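Local coordinates for oxysterol-binding protein homolog 1 (Saccharomyces cerevisiae, PDB 5H28) that carries sterols and other lipids between membranes and needs its ankyrin-repeat domain, the part in this chain, to reach the nucleus-vacuole junction through NVJ1, at residues L77-E81 with Q108-N112; L121-E125 with M136-R140. All blocks are in the same frame, centred on the assembly; numbering follows the deposited sequence.

In the fold
The chain is the ankyrin-repeat part of a longer lipid transporter. It is about half helix, with no strand, the rest loops. Contact 1 comes first. It joins the loop after helix 54-64 to the loop after helix 99-106, so the chain between them, with helices 89-95 and 99-106, is closed into one loop. Contact 2 follows in series. It closes a shorter loop, with 10 residues between its segments against 26. The two neither nest nor cross. The centres of contact 1 and contact 2 lie about 15 Å apart, and they do not touch. Contact 1 ties neighbouring loops of the repeat stack; contact 2 lays the loop 121-125 on the early turns of helix 130-156.

Contact 1 of 2, residues L77-E81 with Q108-N112; sequences LDLNE and QPTIN
The side-chain amide of Asn80 pairs with the backbone of residues 110-112 through both of its ends. It bridges two loops of the ankyrin-repeat domain, each loop carrying a type I beta turn. ND2 of Asn80 donates to Thr110 O at 2.8 Å, with an N-H...O angle of 162°, and the acceptor lies in the amide plane. OD1 of Asn80 accepts from Asn112 N, also at 2.8 Å. That donor sits above the carbonyl plane, and the bond is more bent, at 146°. CG of Asn80 is anti to its carbonyl carbon (chi1 -48°), which turns the amide toward the second loop. In the first loop, Asp78 OD1 accepts from Asn80 N in an Asx turn, which is likely to help orient the residue that bears the amide.

Leu79 makes the apolar half. Its CD2 touches CB of Gln108 at 3.4 Å, one side chain lying roughly perpendicular to the other, and it meets CD1 of Ile111 at 3.9 Å. Val61 of helix 54-64 and Leu105 of helix 99-106 also touch Leu79. At its polar end, Gln108 NE2 hydrogen-bonds to Phe104 O.

Two waters complete the join. One bridges Leu79 N and Thr110 OG1. The other donates to Asn112 O and, at 2.7 Å, to Asn80 OD1.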
ATOM      1  N   LEU A  77      -1.407  14.808  -8.024  1.00  8.55           N
ATOM      2  CA  LEU A  77      -1.443  14.956  -6.581  1.00  8.32           C
ATOM      3  C   LEU A  77      -1.383  13.601  -5.905  1.00  7.88           C
ATOM      4  O   LEU A  77      -2.021  12.638  -6.341  1.00  9.25           O
ATOM      5  CB  LEU A  77      -2.711  15.702  -6.163  1.00  8.64           C
ATOM      6  CG  LEU A  77      -2.876  17.079  -6.816  1.00  9.07           C
ATOM      7  CD1 LEU A  77      -4.130  17.743  -6.278  1.00 11.30           C
ATOM      8  CD2 LEU A  77      -1.646  17.945  -6.540  1.00 11.03           C
ATOM      9  N   ASP A  78      -0.589  13.536  -4.845  1.00  8.03           N
ATOM     10  CA  ASP A  78      -0.403  12.319  -4.076  1.00  7.43           C
ATOM     11  C   ASP A  78      -1.447  12.291  -2.967  1.00  7.46           C
ATOM     12  O   ASP A  78      -1.475  13.169  -2.105  1.00  7.00           O
ATOM     13  CB  ASP A  78       1.003  12.310  -3.472  1.00  8.05           C
ATOM     14  CG  ASP A  78       1.352  10.990  -2.816  1.00  9.58           C
ATOM     15  OD1 ASP A  78       0.445  10.155  -2.615  1.00  8.83           O
ATOM     16  OD2 ASP A  78       2.542  10.796  -2.495  1.00 11.21           O
ATOM     17  N   LEU A  79      -2.314  11.290  -2.997  1.00  7.45           N
ATOM     18  CA  LEU A  79      -3.350  11.161  -1.986  1.00  8.04           C
ATOM     19  C   LEU A  79      -2.703  10.967  -0.614  1.00  7.21           C
ATOM     20  O   LEU A  79      -3.297  11.278   0.417  1.00  8.24           O
ATOM     21  CB  LEU A  79      -4.237   9.961  -2.321  1.00 10.79           C
ATOM     22  CG  LEU A  79      -5.713  10.026  -1.940  1.00 14.89           C
ATOM     23  CD1 LEU A  79      -6.349  11.262  -2.554  1.00 10.63           C
ATOM     24  CD2 LEU A  79      -6.409   8.766  -2.433  1.00 12.20           C
ATOM     25  N   ASN A  80      -1.467  10.473  -0.620  1.00  6.86           N
ATOM     26  CA  ASN A  80      -0.730  10.199   0.604  1.00  6.50           C
ATOM     27  C   ASN A  80       0.427  11.158   0.868  1.00  6.09           C
ATOM     28  O   ASN A  80       1.378  10.813   1.570  1.00  7.80           O
ATOM     29  CB  ASN A  80      -0.228   8.760   0.555  1.00  7.17           C
ATOM     30  CG  ASN A  80      -1.323   7.794   0.162  1.00  6.22           C
ATOM     31  OD1 ASN A  80      -2.335   7.681   0.851  1.00  8.16           O
ATOM     32  ND2 ASN A  80      -1.136   7.101  -0.958  1.00  9.01           N
ATOM     33  N   GLU A  81       0.333  12.360   0.303  1.00  6.18           N
ATOM     34  CA  GLU A  81       1.347  13.401   0.483  1.00  5.52           C
ATOM     35  C   GLU A  81       1.571  13.664   1.973  1.00  6.40           C
ATOM     36  O   GLU A  81       0.614  13.814   2.725  1.00  5.84           O
ATOM     37  CB  GLU A  81       0.867  14.695  -0.180  1.00  7.06           C
ATOM     38  CG  GLU A  81       1.794  15.902  -0.030  1.00  7.88           C
ATOM     39  CD  GLU A  81       2.921  15.908  -1.042  1.00 12.78           C
ATOM     40  OE1 GLU A  81       2.718  15.378  -2.154  1.00 13.00           O
ATOM     41  OE2 GLU A  81       4.003  16.458  -0.733  1.00 14.66           O
ATOM     42  N   GLN A 108     -10.531   5.153  -1.953  1.00  8.12           N
ATOM     43  CA  GLN A 108      -9.747   5.431  -3.154  1.00  7.91           C
ATOM     44  C   GLN A 108      -8.702   4.362  -3.440  1.00  7.58           C
ATOM     45  O   GLN A 108      -8.073   3.832  -2.528  1.00  8.76           O
ATOM     46  CB  GLN A 108      -9.071   6.796  -3.038  1.00  5.48           C
ATOM     47  CG  GLN A 108     -10.057   7.929  -2.835  1.00  8.14           C
ATOM     48  CD  GLN A 108     -11.211   7.856  -3.811  1.00  9.18           C
ATOM     49  OE1 GLN A 108     -11.025   7.993  -5.020  1.00 11.39           O
ATOM     50  NE2 GLN A 108     -12.410   7.624  -3.291  1.00 10.96           N
ATOM     51  N   PRO A 109      -8.505   4.038  -4.724  1.00  9.29           N
ATOM     52  CA  PRO A 109      -7.545   3.029  -5.180  1.00  9.35           C
ATOM     53  C   PRO A 109      -6.108   3.184  -4.675  1.00  9.43           C
ATOM     54  O   PRO A 109      -5.457   2.194  -4.343  1.00  9.55           O
ATOM     55  CB  PRO A 109      -7.621   3.148  -6.700  1.00 10.95           C
ATOM     56  CG  PRO A 109      -9.038   3.540  -6.931  1.00 11.09           C
ATOM     57  CD  PRO A 109      -9.262   4.585  -5.864  1.00  9.53           C
ATOM     58  N   THR A 110      -5.621   4.418  -4.602  1.00  9.41           N
ATOM     59  CA  THR A 110      -4.241   4.653  -4.184  1.00  8.56           C
ATOM     60  C   THR A 110      -4.017   5.050  -2.731  1.00  8.48           C
ATOM     61  O   THR A 110      -2.901   5.402  -2.356  1.00  8.90           O
ATOM     62  CB  THR A 110      -3.579   5.740  -5.054  1.00  8.96           C
ATOM     63  OG1 THR A 110      -4.239   6.994  -4.838  1.00  9.98           O
ATOM     64  CG2 THR A 110      -3.666   5.373  -6.523  1.00 11.53           C
ATOM     65  N   ILE A 111      -5.055   4.989  -1.907  1.00  6.30           N
ATOM     66  CA  ILE A 111      -4.900   5.380  -0.513  1.00  7.06           C
ATOM     67  C   ILE A 111      -3.973   4.439   0.256  1.00  6.87           C
ATOM     68  O   ILE A 111      -3.931   3.237  -0.006  1.00  7.64           O
ATOM     69  CB  ILE A 111      -6.278   5.427   0.215  1.00  6.73           C
ATOM     70  CG1 ILE A 111      -6.157   6.217   1.521  1.00  8.77           C
ATOM     71  CG2 ILE A 111      -6.778   4.013   0.508  1.00  8.76           C
ATOM     72  CD1 ILE A 111      -5.910   7.704   1.320  1.00  7.33           C
ATOM     73  N   ASN A 112      -3.200   5.004   1.177  1.00  6.45           N
ATOM     74  CA  ASN A 112      -2.337   4.206   2.039  1.00  8.64           C
ATOM     75  C   ASN A 112      -2.611   4.704   3.452  1.00  8.03           C
ATOM     76  O   ASN A 112      -2.031   5.703   3.889  1.00  9.59           O
ATOM     77  CB  ASN A 112      -0.852   4.394   1.722  1.00  7.69           C
ATOM     78  CG  ASN A 112       0.029   3.540   2.617  1.00  8.81           C
ATOM     79  OD1 ASN A 112      -0.469   2.839   3.499  1.00  7.14           O
ATOM     80  ND2 ASN A 112       1.337   3.595   2.402  1.00 10.32           N
TER
HETATM   81  O   HOH W   1      -2.185   8.905  -4.899  1.00 10.41           O
HETATM   82  O   HOH W   2      -2.798   8.623   3.291  1.00 16.75           O

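Contact 2 of 2, residues L121-E125 with M136-R140; sequences LQAIE and MQVKR
Gln122 reaches from a turn to the guanidinium of Arg140. From CB, its CG stands anti to the carbonyl carbon (chi1 -79°), and the chain runs extended to CD. CD lies at the guanidinium edge, 3.7 Å from NH2 of Arg140. At the tip, NH1 and NH2 of Arg140 converge end-on on the one OE1, both at 2.8 Å. The NH2 bond uses a lone pair in the carbonyl plane, while NH1 comes in tilted from that plane. The other tip atom, NE2, comes no nearer than 4.0 Å to Arg140 NH2. The amide is turned 39° from the guanidinium. NE of Arg140 forms a salt bridge with Asp113, a second partner for the group. An alanine here would remove OE1 and is likely to leave NH1 and NH2 of Arg140 without this acceptor.

This is packing within the ankyrin-repeat domain, where a turn lies against helix 130-156. Ile124 and Met136 run alongside one another, pointing opposite ways. CE of Met136 is 3.7 Å from Ile124 N and also touches CB of Ala123. Val102 and Leu106 of helix 99-106 contact Met136 too. CD1 of Ile124 meets CB of Met136 at 4.1 Å and Gln137 N at 3.9 Å.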
ATOM      1  N   LEU A 121       2.431   8.104  14.340  1.00  7.24           N
ATOM      2  CA  LEU A 121       1.010   7.800  14.407  1.00  5.76           C
ATOM      3  C   LEU A 121       0.355   7.588  13.054  1.00  6.98           C
ATOM      4  O   LEU A 121       0.696   8.256  12.074  1.00  6.24           O
ATOM      5  CB  LEU A 121       0.269   8.932  15.121  1.00  9.19           C
ATOM      6  CG  LEU A 121       0.645   9.201  16.576  1.00  9.84           C
ATOM      7  CD1 LEU A 121       0.036  10.517  17.041  1.00 14.13           C
ATOM      8  CD2 LEU A 121       0.166   8.042  17.432  1.00 13.47           C
ATOM      9  N   GLN A 122      -0.590   6.654  13.015  1.00  6.63           N
ATOM     10  CA  GLN A 122      -1.359   6.395  11.803  1.00  7.30           C
ATOM     11  C   GLN A 122      -2.567   7.313  11.904  1.00  5.99           C
ATOM     12  O   GLN A 122      -2.901   7.780  12.989  1.00  7.73           O
ATOM     13  CB  GLN A 122      -1.826   4.942  11.746  1.00  9.24           C
ATOM     14  CG  GLN A 122      -0.759   3.968  11.292  1.00 10.38           C
ATOM     15  CD  GLN A 122      -1.275   2.547  11.191  1.00 13.06           C
ATOM     16  OE1 GLN A 122      -2.422   2.317  10.802  1.00 15.62           O
ATOM     17  NE2 GLN A 122      -0.427   1.583  11.528  1.00 15.13           N
ATOM     18  N   ALA A 123      -3.222   7.567  10.779  1.00  6.49           N
ATOM     19  CA  ALA A 123      -4.384   8.448  10.767  1.00  5.05           C
ATOM     20  C   ALA A 123      -5.462   8.029  11.761  1.00  5.83           C
ATOM     21  O   ALA A 123      -6.051   8.877  12.426  1.00  6.50           O
ATOM     22  CB  ALA A 123      -4.972   8.515   9.359  1.00  6.54           C
ATOM     23  N   ILE A 124      -5.714   6.730  11.880  1.00  5.94           N
ATOM     24  CA  ILE A 124      -6.757   6.270  12.796  1.00  7.65           C
ATOM     25  C   ILE A 124      -6.493   6.693  14.238  1.00  7.64           C
ATOM     26  O   ILE A 124      -7.431   6.926  15.002  1.00  9.02           O
ATOM     27  CB  ILE A 124      -6.938   4.730  12.723  1.00  7.62           C
ATOM     28  CG1 ILE A 124      -8.108   4.307  13.617  1.00  7.68           C
ATOM     29  CG2 ILE A 124      -5.646   4.023  13.114  1.00 10.82           C
ATOM     30  CD1 ILE A 124      -8.497   2.848  13.476  1.00 10.44           C
ATOM     31  N   GLU A 125      -5.219   6.813  14.600  1.00  7.87           N
ATOM     32  CA  GLU A 125      -4.845   7.213  15.952  1.00  8.85           C
ATOM     33  C   GLU A 125      -5.011   8.708  16.187  1.00  9.63           C
ATOM     34  O   GLU A 125      -4.841   9.182  17.310  1.00 10.60           O
ATOM     35  CB  GLU A 125      -3.397   6.824  16.235  1.00  9.48           C
ATOM     36  CG  GLU A 125      -3.095   5.357  16.028  1.00 11.23           C
ATOM     37  CD  GLU A 125      -1.635   5.049  16.256  1.00 12.11           C
ATOM     38  OE1 GLU A 125      -1.219   4.922  17.429  1.00 15.85           O
ATOM     39  OE2 GLU A 125      -0.898   4.955  15.257  1.00 11.97           O
ATOM     40  N   MET A 136     -12.992   3.486  10.546  1.00  7.52           N
ATOM     41  CA  MET A 136     -11.710   3.288   9.877  1.00  6.71           C
ATOM     42  C   MET A 136     -11.200   1.874  10.115  1.00  7.86           C
ATOM     43  O   MET A 136     -10.625   1.253   9.220  1.00  7.84           O
ATOM     44  CB  MET A 136     -10.685   4.302  10.386  1.00  5.39           C
ATOM     45  CG  MET A 136     -11.034   5.743  10.031  1.00  4.29           C
ATOM     46  SD  MET A 136      -9.794   6.910  10.639  1.00  6.59           S
ATOM     47  CE  MET A 136      -8.471   6.648   9.465  1.00  7.64           C
ATOM     48  N   GLN A 137     -11.423   1.369  11.326  1.00  8.34           N
ATOM     49  CA  GLN A 137     -10.989   0.027  11.695  1.00  9.53           C
ATOM     50  C   GLN A 137     -11.743  -1.019  10.885  1.00  9.97           C
ATOM     51  O   GLN A 137     -11.149  -1.976  10.387  1.00 11.16           O
ATOM     52  CB  GLN A 137     -11.231  -0.206  13.190  1.00 13.27           C
ATOM     53  CG  GLN A 137     -10.817  -1.580  13.686  1.00 19.92           C
ATOM     54  CD  GLN A 137      -9.322  -1.802  13.603  1.00 25.30           C
ATOM     55  OE1 GLN A 137      -8.539  -1.080  14.225  1.00 29.54           O
ATOM     56  NE2 GLN A 137      -8.915  -2.804  12.832  1.00 28.52           N
ATOM     57  N   VAL A 138     -13.051  -0.834  10.759  1.00 10.40           N
ATOM     58  CA  VAL A 138     -13.872  -1.768  10.007  1.00 11.69           C
ATOM     59  C   VAL A 138     -13.514  -1.728   8.526  1.00 10.47           C
ATOM     60  O   VAL A 138     -13.404  -2.773   7.886  1.00  9.18           O
ATOM     61  CB  VAL A 138     -15.375  -1.469  10.199  1.00 13.36           C
ATOM     62  CG1 VAL A 138     -16.213  -2.399   9.333  1.00 13.40           C
ATOM     63  CG2 VAL A 138     -15.750  -1.649  11.665  1.00 15.48           C
ATOM     64  N   LYS A 139     -13.317  -0.532   7.977  1.00  9.19           N
ATOM     65  CA  LYS A 139     -12.956  -0.426   6.567  1.00  9.52           C
ATOM     66  C   LYS A 139     -11.604  -1.085   6.316  1.00  8.42           C
ATOM     67  O   LYS A 139     -11.409  -1.761   5.305  1.00  8.73           O
ATOM     68  CB  LYS A 139     -12.925   1.038   6.119  1.00 11.73           C
ATOM     69  CG  LYS A 139     -14.303   1.605   5.811  1.00 14.68           C
ATOM     70  CD  LYS A 139     -14.205   3.017   5.271  1.00 16.97           C
ATOM     71  CE  LYS A 139     -15.544   3.505   4.748  1.00 18.58           C
ATOM     72  NZ  LYS A 139     -16.009   2.694   3.582  1.00 20.87           N
ATOM     73  N   ARG A 140     -10.667  -0.904   7.238  1.00  7.40           N
ATOM     74  CA  ARG A 140      -9.366  -1.531   7.071  1.00  8.45           C
ATOM     75  C   ARG A 140      -9.485  -3.051   7.134  1.00  8.35           C
ATOM     76  O   ARG A 140      -8.871  -3.758   6.329  1.00  7.14           O
ATOM     77  CB  ARG A 140      -8.377  -1.064   8.142  1.00  8.41           C
ATOM     78  CG  ARG A 140      -7.084  -1.877   8.111  1.00 11.47           C
ATOM     79  CD  ARG A 140      -6.015  -1.332   9.032  1.00 14.33           C
ATOM     80  NE  ARG A 140      -5.477  -0.065   8.553  1.00 13.66           N
ATOM     81  CZ  ARG A 140      -4.477   0.582   9.141  1.00 16.90           C
ATOM     82  NH1 ARG A 140      -4.046   1.731   8.646  1.00 17.23           N
ATOM     83  NH2 ARG A 140      -3.906   0.074  10.224  1.00 19.38           N
TER